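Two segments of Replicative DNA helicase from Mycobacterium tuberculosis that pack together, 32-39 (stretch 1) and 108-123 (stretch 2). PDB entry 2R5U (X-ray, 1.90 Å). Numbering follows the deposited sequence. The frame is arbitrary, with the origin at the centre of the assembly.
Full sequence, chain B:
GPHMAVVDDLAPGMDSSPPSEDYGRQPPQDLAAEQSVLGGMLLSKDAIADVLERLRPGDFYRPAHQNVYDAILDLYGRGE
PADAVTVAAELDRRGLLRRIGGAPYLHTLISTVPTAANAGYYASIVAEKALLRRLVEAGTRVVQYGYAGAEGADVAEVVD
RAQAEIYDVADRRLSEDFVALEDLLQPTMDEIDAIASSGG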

# COMPACT_ATOMS: atom_id res chain seq x y z
N ALA B 32 -21.40 32.59 9.43
CA ALA B 32 -21.38 33.77 10.26
C ALA B 32 -21.34 33.37 11.73
O ALA B 32 -20.56 33.91 12.50
CB ALA B 32 -22.59 34.65 9.98
N ALA B 33 -22.20 32.42 12.12
CA ALA B 33 -22.24 31.96 13.51
C ALA B 33 -20.93 31.24 13.92
O ALA B 33 -20.46 31.39 15.06
CB ALA B 33 -23.46 31.12 13.78
N GLU B 34 -20.32 30.51 12.99
CA GLU B 34 -19.00 29.90 13.25
C GLU B 34 -17.93 30.96 13.57
O GLU B 34 -17.10 30.77 14.46
CB GLU B 34 -18.51 29.04 12.08
CG GLU B 34 -19.35 27.75 11.88
CD GLU B 34 -18.83 26.78 10.82
OE1 GLU B 34 -17.70 26.92 10.29
OE2 GLU B 34 -19.58 25.81 10.54
N GLN B 35 -17.93 32.02 12.78
CA GLN B 35 -16.97 33.14 12.96
C GLN B 35 -17.14 33.79 14.32
O GLN B 35 -16.18 33.97 15.04
CB GLN B 35 -17.12 34.15 11.82
CG GLN B 35 -16.59 33.65 10.48
CD GLN B 35 -17.01 34.53 9.31
OE1 GLN B 35 -17.95 35.32 9.40
NE2 GLN B 35 -16.34 34.36 8.20
N SER B 36 -18.39 34.09 14.68
CA SER B 36 -18.73 34.70 15.97
C SER B 36 -18.34 33.84 17.18
O SER B 36 -17.85 34.36 18.20
CB SER B 36 -20.23 35.02 16.02
OG SER B 36 -20.59 36.01 15.05
N VAL B 37 -18.57 32.53 17.08
CA VAL B 37 -18.11 31.57 18.10
C VAL B 37 -16.60 31.64 18.31
O VAL B 37 -16.13 31.72 19.46
CB VAL B 37 -18.49 30.11 17.79
CG1 VAL B 37 -17.74 29.15 18.72
CG2 VAL B 37 -19.94 29.91 17.99
N LEU B 38 -15.85 31.60 17.22
CA LEU B 38 -14.40 31.60 17.29
C LEU B 38 -13.87 32.94 17.82
O LEU B 38 -12.93 32.96 18.60
CB LEU B 38 -13.78 31.25 15.94
CG LEU B 38 -14.01 29.80 15.45
CD1 LEU B 38 -13.47 29.64 14.04
CD2 LEU B 38 -13.39 28.77 16.41
N GLY B 39 -14.48 34.04 17.38
CA GLY B 39 -14.13 35.39 17.84
C GLY B 39 -14.32 35.51 19.34
O GLY B 39 -13.45 36.01 20.02
N THR B 108 -9.36 39.13 12.18
CA THR B 108 -10.65 39.26 11.49
C THR B 108 -11.79 38.58 12.29
O THR B 108 -12.84 39.18 12.52
CB THR B 108 -10.59 38.70 10.06
OG1 THR B 108 -9.64 39.44 9.28
CG2 THR B 108 -11.93 38.77 9.39
N LEU B 109 -11.57 37.35 12.75
CA LEU B 109 -12.54 36.64 13.60
C LEU B 109 -12.91 37.39 14.86
O LEU B 109 -14.08 37.47 15.22
CB LEU B 109 -12.01 35.26 13.99
CG LEU B 109 -11.90 34.24 12.87
CD1 LEU B 109 -11.33 32.93 13.42
CD2 LEU B 109 -13.26 34.02 12.22
N ILE B 110 -11.91 37.95 15.53
CA ILE B 110 -12.14 38.76 16.72
C ILE B 110 -13.03 39.98 16.40
O ILE B 110 -13.95 40.30 17.16
CB ILE B 110 -10.79 39.17 17.39
CG1 ILE B 110 -10.19 37.95 18.12
CG2 ILE B 110 -10.98 40.33 18.34
CD1 ILE B 110 -8.73 38.11 18.47
N SER B 111 -12.76 40.61 15.26
CA SER B 111 -13.52 41.76 14.76
C SER B 111 -14.98 41.47 14.41
O SER B 111 -15.77 42.41 14.28
CB SER B 111 -12.84 42.36 13.53
OG SER B 111 -11.49 42.70 13.79
N THR B 112 -15.35 40.20 14.24
CA THR B 112 -16.74 39.84 13.94
C THR B 112 -17.65 40.02 15.16
O THR B 112 -18.86 40.20 15.01
CB THR B 112 -16.90 38.39 13.39
OG1 THR B 112 -16.63 37.42 14.42
CG2 THR B 112 -15.98 38.15 12.20
N VAL B 113 -17.07 39.98 16.36
CA VAL B 113 -17.85 40.17 17.59
C VAL B 113 -17.42 41.40 18.40
O VAL B 113 -16.23 41.70 18.47
CB VAL B 113 -17.84 38.93 18.53
CG1 VAL B 113 -18.62 37.78 17.90
CG2 VAL B 113 -16.41 38.51 18.89
N PRO B 114 -18.39 42.11 19.01
CA PRO B 114 -18.07 43.07 20.07
C PRO B 114 -17.49 42.33 21.29
O PRO B 114 -16.26 42.17 21.38
CB PRO B 114 -19.43 43.70 20.41
CG PRO B 114 -20.30 43.42 19.23
CD PRO B 114 -19.84 42.10 18.69
N THR B 115 -18.35 41.87 22.19
CA THR B 115 -17.92 41.07 23.34
C THR B 115 -17.93 39.56 23.02
O THR B 115 -18.14 39.15 21.87
CB THR B 115 -18.81 41.33 24.58
N ALA B 116 -17.68 38.74 24.03
CA ALA B 116 -17.86 37.29 23.93
C ALA B 116 -19.15 36.87 24.65
O ALA B 116 -19.33 35.70 25.01
CB ALA B 116 -16.65 36.56 24.50
N ALA B 117 -20.04 37.84 24.85
CA ALA B 117 -21.29 37.64 25.60
C ALA B 117 -22.23 36.63 24.93
O ALA B 117 -22.89 35.82 25.60
CB ALA B 117 -22.00 38.98 25.82
N ASN B 118 -22.30 36.70 23.60
CA ASN B 118 -23.22 35.88 22.84
C ASN B 118 -22.63 34.53 22.36
O ASN B 118 -23.29 33.82 21.62
CB ASN B 118 -23.72 36.66 21.61
CG ASN B 118 -24.74 37.73 21.96
OD1 ASN B 118 -24.66 38.86 21.46
ND2 ASN B 118 -25.73 37.38 22.78
N ALA B 119 -21.41 34.20 22.79
CA ALA B 119 -20.70 33.00 22.28
C ALA B 119 -21.50 31.68 22.39
O ALA B 119 -21.53 30.89 21.46
CB ALA B 119 -19.33 32.85 22.94
N GLY B 120 -22.16 31.46 23.53
CA GLY B 120 -23.02 30.29 23.71
C GLY B 120 -24.24 30.28 22.79
O GLY B 120 -24.65 29.23 22.27
N TYR B 121 -24.83 31.46 22.60
CA TYR B 121 -25.92 31.61 21.66
C TYR B 121 -25.48 31.19 20.24
O TYR B 121 -26.16 30.40 19.59
CB TYR B 121 -26.47 33.04 21.67
CG TYR B 121 -27.32 33.35 20.46
CD1 TYR B 121 -26.78 34.05 19.38
CD2 TYR B 121 -28.65 32.94 20.38
CE1 TYR B 121 -27.55 34.33 18.26
CE2 TYR B 121 -29.42 33.22 19.27
CZ TYR B 121 -28.87 33.91 18.21
OH TYR B 121 -29.64 34.19 17.11
N TYR B 122 -24.34 31.70 19.78
CA TYR B 122 -23.85 31.33 18.45
C TYR B 122 -23.44 29.86 18.36
O TYR B 122 -23.63 29.23 17.32
CB TYR B 122 -22.75 32.28 17.97
CG TYR B 122 -23.27 33.68 17.68
CD1 TYR B 122 -22.96 34.74 18.53
CD2 TYR B 122 -24.07 33.94 16.57
CE1 TYR B 122 -23.43 36.03 18.28
CE2 TYR B 122 -24.55 35.21 16.31
CZ TYR B 122 -24.23 36.26 17.17
OH TYR B 122 -24.71 37.53 16.91
N ALA B 123 -22.90 29.31 19.46
CA ALA B 123 -22.55 27.90 19.52
C ALA B 123 -23.80 27.03 19.34
O ALA B 123 -23.74 26.00 18.69
CB ALA B 123 -21.86 27.56 20.83

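Segments can pack closely without a single hydrogen bond between them when larger side chains settle against small residues of a helix, and this pair from a replicative helicase is a compact example. Stretch 1 is helical throughout and runs nearly antiparallel, at 145°, to the helix that begins at Ala119, with the axes approaching to 8.4 Å. Near the start, Ala33 sets its CB 4.0 Å from CD2 of Tyr122, a small apolar contact. Glu34 points away and takes no part. Gln35 contributes the aliphatic portion of its side chain, CG lying 3.8 Å from CD2 of Leu109. Ser36 is central: its CB sits over one face of the Tyr122 ring, 3.8 Å from the centroid and 16° off the normal, a CH-pi contact, while the same CB also lies 3.7 Å from CG1 of Val113. One turn on from Ala33, Val37 places CG2 3.7 Å from CB of Tyr122 and 3.4 Å from N of Ala123. Leu38 adds CB to CD1 of Leu109 at 3.9 Å. Gly39 allows the tightest backbone approach, its CA 3.3 Å from O of Leu109 in a CA-H...O contact; an ideal CB here would clash with that oxygen at 2.3 Å. The same carbonyl accepts a hydrogen bond from Thr112 OG1 at 2.7 Å.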